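Local coordinates for alkaline serine protease (Pseudoalteromonas sp., PDB 1Y9Z), which probably hydrolyses peptide bonds as a cold-active, subtilisin-like alkaline serine protease, at residues 181-186 with 313-318; 229-234 with 334-339; 279-284 with 309-314. All blocks are in the same frame, centred on the assembly; numbering follows the deposited sequence.

Contact 1: 181-186 with 313-318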
loop_
_atom_site.group_PDB
_atom_site.type_symbol
_atom_site.label_atom_id
_atom_site.label_comp_id
_atom_site.label_asym_id
_atom_site.label_seq_id
_atom_site.Cartn_x
_atom_site.Cartn_y
_atom_site.Cartn_z
ATOM N N ASP A 181 3.589 -5.960 6.676
ATOM C CA ASP A 181 4.632 -5.767 5.672
ATOM C C ASP A 181 4.954 -7.063 4.927
ATOM O O ASP A 181 4.267 -8.070 5.109
ATOM C CB ASP A 181 5.890 -5.146 6.306
ATOM C CG ASP A 181 6.576 -6.060 7.303
ATOM O OD1 ASP A 181 7.417 -5.549 8.076
ATOM O OD2 ASP A 181 6.298 -7.275 7.313
ATOM N N SER A 182 5.987 -7.044 4.086
ATOM C CA SER A 182 6.329 -8.226 3.295
ATOM C C SER A 182 6.853 -9.435 4.064
ATOM O O SER A 182 7.111 -10.481 3.470
ATOM C CB SER A 182 7.297 -7.862 2.159
ATOM O OG SER A 182 8.566 -7.465 2.639
ATOM N N ASN A 183 7.024 -9.302 5.377
ATOM C CA ASN A 183 7.457 -10.437 6.187
ATOM C C ASN A 183 6.247 -10.864 7.012
ATOM O O ASN A 183 6.340 -11.733 7.878
ATOM C CB ASN A 183 8.605 -10.063 7.128
ATOM C CG ASN A 183 9.171 -11.276 7.857
ATOM O OD1 ASN A 183 9.572 -12.255 7.229
ATOM N ND2 ASN A 183 9.199 -11.215 9.182
ATOM N N LEU A 184 5.114 -10.229 6.719
ATOM C CA LEU A 184 3.845 -10.485 7.391
ATOM C C LEU A 184 3.825 -9.958 8.818
ATOM O O LEU A 184 3.008 -10.377 9.635
ATOM C CB LEU A 184 3.516 -11.979 7.367
ATOM C CG LEU A 184 3.327 -12.553 5.959
ATOM C CD1 LEU A 184 2.959 -14.022 6.050
ATOM C CD2 LEU A 184 2.241 -11.774 5.227
ATOM N N ASP A 185 4.727 -9.032 9.115
ATOM C CA ASP A 185 4.771 -8.435 10.438
ATOM C C ASP A 185 3.768 -7.291 10.498
ATOM O O ASP A 185 3.574 -6.567 9.519
ATOM C CB ASP A 185 6.170 -7.904 10.751
ATOM C CG ASP A 185 7.169 -9.011 11.007
ATOM O OD1 ASP A 185 6.895 -9.865 11.876
ATOM O OD2 ASP A 185 8.227 -9.025 10.347
ATOM N N HIS A 186 3.128 -7.140 11.651
ATOM C CA HIS A 186 2.154 -6.079 11.858
ATOM C C HIS A 186 2.830 -4.717 11.703
ATOM O O HIS A 186 3.889 -4.471 12.276
ATOM C CB HIS A 186 1.543 -6.222 13.259
ATOM C CG HIS A 186 0.740 -5.038 13.704
ATOM N ND1 HIS A 186 1.174 -4.175 14.687
ATOM C CD2 HIS A 186 -0.471 -4.582 13.309
ATOM C CE1 HIS A 186 0.263 -3.236 14.879
ATOM N NE2 HIS A 186 -0.746 -3.461 14.055
ATOM N N ALA A 313 14.983 -8.072 12.841
ATOM C CA ALA A 313 13.784 -7.719 13.602
ATOM C C ALA A 313 12.584 -7.476 12.682
ATOM O O ALA A 313 11.468 -7.908 12.972
ATOM C CB ALA A 313 14.053 -6.484 14.450
ATOM N N LEU A 314 12.822 -6.767 11.583
ATOM C CA LEU A 314 11.788 -6.468 10.592
ATOM C C LEU A 314 12.426 -6.647 9.219
ATOM O O LEU A 314 12.740 -5.671 8.535
ATOM C CB LEU A 314 11.282 -5.029 10.746
ATOM C CG LEU A 314 10.332 -4.715 11.905
ATOM C CD1 LEU A 314 10.019 -3.225 11.911
ATOM C CD2 LEU A 314 9.051 -5.528 11.761
ATOM N N PRO A 315 12.618 -7.907 8.797
ATOM C CA PRO A 315 13.227 -8.261 7.511
ATOM C C PRO A 315 12.455 -7.870 6.253
ATOM O O PRO A 315 13.009 -7.889 5.153
ATOM C CB PRO A 315 13.413 -9.770 7.631
ATOM C CG PRO A 315 12.226 -10.175 8.440
ATOM C CD PRO A 315 12.193 -9.118 9.522
ATOM N N GLY A 316 11.184 -7.517 6.409
ATOM C CA GLY A 316 10.390 -7.137 5.253
ATOM C C GLY A 316 10.824 -5.815 4.651
ATOM O O GLY A 316 11.672 -5.116 5.205
ATOM N N LEU A 317 10.237 -5.462 3.512
ATOM C CA LEU A 317 10.577 -4.209 2.854
ATOM C C LEU A 317 10.009 -3.028 3.636
ATOM O O LEU A 317 8.799 -2.950 3.877
ATOM C CB LEU A 317 10.034 -4.195 1.423
ATOM C CG LEU A 317 10.361 -2.957 0.584
ATOM C CD1 LEU A 317 11.867 -2.835 0.398
ATOM C CD2 LEU A 317 9.670 -3.070 -0.765
ATOM N N GLN A 318 10.882 -2.114 4.039
ATOM C CA GLN A 318 10.454 -0.948 4.801
ATOM C C GLN A 318 10.576 0.348 3.999
ATOM O O GLN A 318 11.488 0.508 3.185
ATOM C CB GLN A 318 11.279 -0.823 6.086
ATOM C CG GLN A 318 11.358 -2.097 6.927
ATOM C CD GLN A 318 9.996 -2.613 7.361
ATOM O OE1 GLN A 318 9.149 -1.851 7.827
ATOM N NE2 GLN A 318 9.787 -3.919 7.221
HETATM O O HOH W 1 6.881 -2.922 9.035
HETATM O O HOH W 2 9.419 -7.124 8.651
HETATM O O HOH W 3 6.755 -4.483 3.174
#

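Contact 2: 229-234 with 334-339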
loop_
_atom_site.group_PDB
_atom_site.type_symbol
_atom_site.label_atom_id
_atom_site.label_comp_id
_atom_site.label_asym_id
_atom_site.label_seq_id
_atom_site.Cartn_x
_atom_site.Cartn_y
_atom_site.Cartn_z
ATOM N N ASN A 229 12.766 -6.421 -7.080
ATOM C CA ASN A 229 12.999 -6.953 -5.739
ATOM C C ASN A 229 12.379 -5.999 -4.730
ATOM O O ASN A 229 12.053 -6.384 -3.605
ATOM C CB ASN A 229 14.498 -7.068 -5.452
ATOM C CG ASN A 229 15.164 -8.173 -6.241
ATOM O OD1 ASN A 229 15.204 -8.140 -7.468
ATOM N ND2 ASN A 229 15.695 -9.163 -5.533
ATOM N N GLY A 230 12.222 -4.749 -5.149
ATOM C CA GLY A 230 11.666 -3.733 -4.280
ATOM C C GLY A 230 12.760 -2.802 -3.800
ATOM O O GLY A 230 13.539 -3.152 -2.918
ATOM N N VAL A 231 12.834 -1.619 -4.401
ATOM C CA VAL A 231 13.830 -0.620 -4.025
ATOM C C VAL A 231 13.068 0.660 -3.713
ATOM O O VAL A 231 12.460 1.265 -4.593
ATOM C CB VAL A 231 14.831 -0.354 -5.168
ATOM C CG1 VAL A 231 15.899 0.626 -4.706
ATOM C CG2 VAL A 231 15.467 -1.664 -5.615
ATOM N N VAL A 232 13.097 1.066 -2.451
ATOM C CA VAL A 232 12.367 2.247 -2.024
ATOM C C VAL A 232 13.229 3.491 -1.869
ATOM O O VAL A 232 14.227 3.475 -1.150
ATOM C CB VAL A 232 11.660 1.978 -0.679
ATOM C CG1 VAL A 232 10.878 3.203 -0.238
ATOM C CG2 VAL A 232 10.749 0.772 -0.807
ATOM N N PRO A 233 12.864 4.587 -2.555
ATOM C CA PRO A 233 13.655 5.813 -2.428
ATOM C C PRO A 233 13.415 6.368 -1.023
ATOM O O PRO A 233 12.270 6.460 -0.579
ATOM C CB PRO A 233 13.087 6.706 -3.529
ATOM C CG PRO A 233 11.654 6.285 -3.597
ATOM C CD PRO A 233 11.731 4.775 -3.481
ATOM N N HIS A 234 14.483 6.722 -0.317
ATOM C CA HIS A 234 14.329 7.232 1.043
ATOM C C HIS A 234 13.408 8.434 1.159
ATOM O O HIS A 234 13.623 9.464 0.516
ATOM C CB HIS A 234 15.683 7.602 1.655
ATOM C CG HIS A 234 16.299 6.514 2.478
ATOM N ND1 HIS A 234 15.553 5.581 3.163
ATOM C CD2 HIS A 234 17.593 6.247 2.771
ATOM C CE1 HIS A 234 16.361 4.786 3.842
ATOM N NE2 HIS A 234 17.604 5.169 3.621
ATOM N N VAL A 334 18.594 4.570 -0.584
ATOM C CA VAL A 334 17.412 3.733 -0.756
ATOM C C VAL A 334 17.284 2.664 0.325
ATOM O O VAL A 334 18.210 2.436 1.105
ATOM C CB VAL A 334 17.440 3.026 -2.131
ATOM C CG1 VAL A 334 17.549 4.057 -3.245
ATOM C CG2 VAL A 334 18.610 2.049 -2.195
ATOM N N SER A 335 16.126 2.009 0.349
ATOM C CA SER A 335 15.838 0.956 1.315
ATOM C C SER A 335 15.403 -0.324 0.601
ATOM O O SER A 335 14.587 -0.279 -0.317
ATOM C CB SER A 335 14.727 1.416 2.266
ATOM O OG SER A 335 14.261 0.351 3.079
ATOM N N VAL A 336 15.957 -1.459 1.021
ATOM C CA VAL A 336 15.613 -2.756 0.442
ATOM C C VAL A 336 15.385 -3.752 1.578
ATOM O O VAL A 336 15.832 -3.521 2.704
ATOM C CB VAL A 336 16.739 -3.297 -0.483
ATOM C CG1 VAL A 336 16.967 -2.344 -1.651
ATOM C CG2 VAL A 336 18.024 -3.484 0.308
ATOM N N ASP A 337 14.697 -4.855 1.294
ATOM C CA ASP A 337 14.435 -5.842 2.337
ATOM C C ASP A 337 15.697 -6.633 2.671
ATOM O O ASP A 337 16.716 -6.507 1.988
ATOM C CB ASP A 337 13.265 -6.764 1.941
ATOM C CG ASP A 337 13.570 -7.650 0.749
ATOM O OD1 ASP A 337 12.604 -8.186 0.164
ATOM O OD2 ASP A 337 14.754 -7.832 0.405
ATOM N N ARG A 338 15.638 -7.438 3.727
ATOM C CA ARG A 338 16.811 -8.195 4.152
ATOM C C ARG A 338 17.347 -9.182 3.126
ATOM O O ARG A 338 18.559 -9.269 2.923
ATOM C CB ARG A 338 16.527 -8.924 5.467
ATOM C CG ARG A 338 17.772 -9.549 6.079
ATOM C CD ARG A 338 17.513 -10.061 7.483
ATOM N NE ARG A 338 18.737 -10.550 8.116
ATOM C CZ ARG A 338 19.765 -9.780 8.460
ATOM N NH1 ARG A 338 19.728 -8.473 8.237
ATOM N NH2 ARG A 338 20.837 -10.319 9.028
ATOM N N ALA A 339 16.458 -9.927 2.480
ATOM C CA ALA A 339 16.878 -10.905 1.483
ATOM C C ALA A 339 17.701 -10.231 0.393
ATOM O O ALA A 339 18.745 -10.738 -0.021
ATOM C CB ALA A 339 15.663 -11.590 0.875
HETATM O O HOH W 4 13.970 -5.354 -1.399
HETATM O O HOH W 5 12.758 -8.840 -2.371
#

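Contact 3: 279-284 with 309-314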
loop_
_atom_site.group_PDB
_atom_site.type_symbol
_atom_site.label_atom_id
_atom_site.label_comp_id
_atom_site.label_asym_id
_atom_site.label_seq_id
_atom_site.Cartn_x
_atom_site.Cartn_y
_atom_site.Cartn_z
ATOM N N VAL A 279 24.519 -0.975 3.930
ATOM C CA VAL A 279 24.508 -1.022 5.386
ATOM C C VAL A 279 23.213 -1.590 5.948
ATOM O O VAL A 279 22.119 -1.292 5.461
ATOM C CB VAL A 279 24.741 0.385 5.988
ATOM C CG1 VAL A 279 23.632 1.333 5.556
ATOM C CG2 VAL A 279 24.814 0.296 7.506
ATOM N N GLU A 280 23.347 -2.423 6.973
ATOM C CA GLU A 280 22.190 -3.020 7.615
ATOM C C GLU A 280 21.539 -1.958 8.488
ATOM O O GLU A 280 22.225 -1.172 9.143
ATOM C CB GLU A 280 22.614 -4.211 8.478
ATOM C CG GLU A 280 21.459 -4.920 9.168
ATOM C CD GLU A 280 21.929 -6.021 10.096
ATOM O OE1 GLU A 280 22.658 -5.710 11.059
ATOM O OE2 GLU A 280 21.572 -7.195 9.862
ATOM N N ARG A 281 20.213 -1.929 8.484
ATOM C CA ARG A 281 19.475 -0.966 9.286
ATOM C C ARG A 281 19.641 -1.264 10.776
ATOM O O ARG A 281 19.500 -2.408 11.207
ATOM C CB ARG A 281 17.988 -1.007 8.913
ATOM C CG ARG A 281 17.095 -0.159 9.808
ATOM C CD ARG A 281 15.643 -0.201 9.348
ATOM N NE ARG A 281 15.479 0.417 8.034
ATOM C CZ ARG A 281 15.054 -0.218 6.946
ATOM N NH1 ARG A 281 14.735 -1.505 6.993
ATOM N NH2 ARG A 281 14.958 0.440 5.799
ATOM N N VAL A 282 19.959 -0.232 11.551
ATOM C CA VAL A 282 20.115 -0.377 12.994
ATOM C C VAL A 282 18.885 0.248 13.635
ATOM O O VAL A 282 18.676 1.458 13.548
ATOM C CB VAL A 282 21.378 0.346 13.512
ATOM C CG1 VAL A 282 21.444 0.252 15.032
ATOM C CG2 VAL A 282 22.619 -0.277 12.896
ATOM N N GLY A 283 18.072 -0.585 14.275
ATOM C CA GLY A 283 16.858 -0.097 14.899
ATOM C C GLY A 283 15.717 -0.152 13.901
ATOM O O GLY A 283 15.902 -0.597 12.768
ATOM N N ASN A 284 14.535 0.291 14.318
ATOM C CA ASN A 284 13.368 0.297 13.443
ATOM C C ASN A 284 12.405 1.409 13.812
ATOM O O ASN A 284 12.325 1.820 14.970
ATOM C CB ASN A 284 12.637 -1.046 13.499
ATOM C CG ASN A 284 13.280 -2.096 12.619
ATOM O OD1 ASN A 284 13.747 -3.128 13.099
ATOM N ND2 ASN A 284 13.307 -1.836 11.316
ATOM N N TYR A 309 19.576 -2.015 4.150
ATOM C CA TYR A 309 18.760 -3.219 4.088
ATOM C C TYR A 309 18.219 -3.592 5.462
ATOM O O TYR A 309 18.836 -3.311 6.490
ATOM C CB TYR A 309 19.525 -4.397 3.459
ATOM C CG TYR A 309 20.730 -4.918 4.214
ATOM C CD1 TYR A 309 21.968 -4.281 4.128
ATOM C CD2 TYR A 309 20.647 -6.093 4.964
ATOM C CE1 TYR A 309 23.097 -4.805 4.765
ATOM C CE2 TYR A 309 21.766 -6.624 5.604
ATOM C CZ TYR A 309 22.987 -5.977 5.498
ATOM O OH TYR A 309 24.101 -6.510 6.112
ATOM N N SER A 310 17.047 -4.213 5.463
ATOM C CA SER A 310 16.371 -4.607 6.692
ATOM C C SER A 310 17.159 -5.526 7.615
ATOM O O SER A 310 17.924 -6.380 7.166
ATOM C CB SER A 310 15.036 -5.274 6.354
ATOM O OG SER A 310 14.207 -4.399 5.610
ATOM N N ASN A 311 16.953 -5.340 8.915
ATOM C CA ASN A 311 17.599 -6.166 9.923
ATOM C C ASN A 311 16.676 -7.350 10.207
ATOM O O ASN A 311 15.566 -7.417 9.679
ATOM C CB ASN A 311 17.845 -5.361 11.203
ATOM C CG ASN A 311 16.614 -4.608 11.667
ATOM O OD1 ASN A 311 15.543 -5.190 11.848
ATOM N ND2 ASN A 311 16.762 -3.304 11.867
ATOM N N SER A 312 17.131 -8.276 11.045
ATOM C CA SER A 312 16.349 -9.465 11.374
ATOM C C SER A 312 15.050 -9.196 12.134
ATOM O O SER A 312 14.121 -10.002 12.080
ATOM C CB SER A 312 17.209 -10.450 12.170
ATOM O OG SER A 312 17.645 -9.872 13.385
ATOM N N ALA A 313 14.983 -8.072 12.841
ATOM C CA ALA A 313 13.784 -7.719 13.602
ATOM C C ALA A 313 12.584 -7.476 12.682
ATOM O O ALA A 313 11.468 -7.908 12.972
ATOM C CB ALA A 313 14.053 -6.484 14.450
ATOM N N LEU A 314 12.822 -6.767 11.583
ATOM C CA LEU A 314 11.788 -6.468 10.592
ATOM C C LEU A 314 12.426 -6.647 9.219
ATOM O O LEU A 314 12.740 -5.671 8.535
ATOM C CB LEU A 314 11.282 -5.029 10.746
ATOM C CG LEU A 314 10.332 -4.715 11.905
ATOM C CD1 LEU A 314 10.019 -3.225 11.911
ATOM C CD2 LEU A 314 9.051 -5.528 11.761
HETATM O O HOH W 6 13.724 -2.124 4.113
HETATM O O HOH W 7 14.337 -3.449 9.251
#

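Contact 1: 181-186 with 313-318
The Asx turn of D181, in the loop after strand 174-180 of the subtilisin-like domain, meets the 313-318 loop of the inserted beta domain where D181 faces Q318. Q318 NE2 donates to D181 OD1 (3.0 Å, 166° at the hydrogen), reaching it from above the carboxylate plane, and also bonds G316 O, so two acceptors fix the amide. D181 OD2 turns back to its own loop, accepting from N183 N (2.9 Å), the Asx-turn bond, and, on the opposite face of the carboxylate, from D185 N just past the type I turn 181-184. S182 OG, set between its backbone N and carbonyl carbon (chi1 67°), accepts from L317 N at 2.8 Å and lies 3.2 Å from G316 CA. Beside it, N183 lays its amide against P315, N183 ND2 to P315 CG at 3.3 Å, and donates from ND2 to D185 OD2 (2.7 Å), in its own amide plane but above the D185 carboxylate plane. L314 CD2 packs on D185 CB. A water donates to D181 OD1 and D185 OD2 and accepts from G316 N; another joins D181 OD1 to Q318 OE1. An Asx turn on a type I turn here joins the subtilisin-like domain to the inserted beta domain.

Contact 2: 229-234 with 334-339
V334 and V231 bring their side chains together beside the bonds that pair their strands. V334 CB lies 3.4 Å from V232 O and 3.8 Å from V231 CG1. From there CG1, anti to the carbonyl carbon (chi1 -57°), stays near V231 CG1 and ends 4.3 Å from P233 CA, whereas CG2 leans on V231 CG1 at 4.0 Å. V354 and N356 of strand 351-360 also touch this side chain, so it is buried among strands of the inserted beta domain. The backbones form an antiparallel pairing in its mixed sheet: V232 and S335 make the hydrogen-bonded pair, V232 N to S335 O at 2.9 Å and nearly straight (173°), with S335 N returning to V232 O at 2.8 Å. P233, with no N-H to give, sits opposite V334 in the non-hydrogen-bonded pair. V232 and S335 point to the other side of the sheet from P233 and V334; there S335 OG is held by R281 and by Q318 O. Beyond V336, whose CG1 rests on G230 O, the strands part and water takes over. One water donates to N229 O and G230 O and accepts from D337 N; a second joins N229 O to D337 OD1, donating to OD1 at 2.6 Å. D337 is the N-cap of helix 338-345, and its OD2 hydrogen-bonds T340 OG1.

Contact 3: 279-284 with 309-314
Y309 lays one face of its ring against E280, its partner in a parallel beta bridge. Y309 CG stands between the backbone N and carbonyl carbon (chi1 65°), and E280 CA sits over the ring in a CH-pi contact, 3.7 Å from its centroid and shifted toward the rim; E280 CB comes 3.5 Å from Y309 CZ. Backbone bonds flank the pair: Y309 N to V279 O, and R281 N to Y309 O at 2.8 Å. Past the strands, N311 chi1 of 49° sets its CG likewise; ND2 beyond it donates to R281 O (3.0 Å), above that carbonyl plane, to N284 OD1 (3.3 Å) and weakly to G283 O. N311 OD1 accepts from L314 N, an Asx motif. The N284 and N311 amides meet tip to tip, planes 76° apart; N284 OD1 and N311 OD1, both acceptors, lie 3.0 Å apart unbonded. L314 CD1 packs on N284 CG at 3.5 Å. R281 bends at chi3; NH1 bonds S310 OG weakly and shares a water with N284 ND2, N311 N and L314 O, while NE forms a salt bridge with E291. Helix 291-300 connects the two parallel strands, placing the contact at their C-terminal ends in a beta-alpha-beta crossover.

Overall arrangement
The three contacts cluster on one side of the chain's centre, their centres 10 to 12 Å apart. Contacts 2 and 3 belong to the same sheet of the inserted domain and are joined by the salt bridge R338 NH1 to E280 OE2 (2.8 Å) and by R281 NH2 to S335 OG (2.8 Å). Contact 1 shares A313 and L314 with contact 3, where S310 OG lies 2.7 Å from G316 O, and reaches contact 2 through Q318 O to S335 OG. Segment 313-318 thus touches both the insert's other loops and the subtilisin-like domain. None of the residues lining the phenylmethanesulfonic acid pocket, H65 and S369 among them, lies in these segments; the D185 side chain is about 12 Å from a calcium ion.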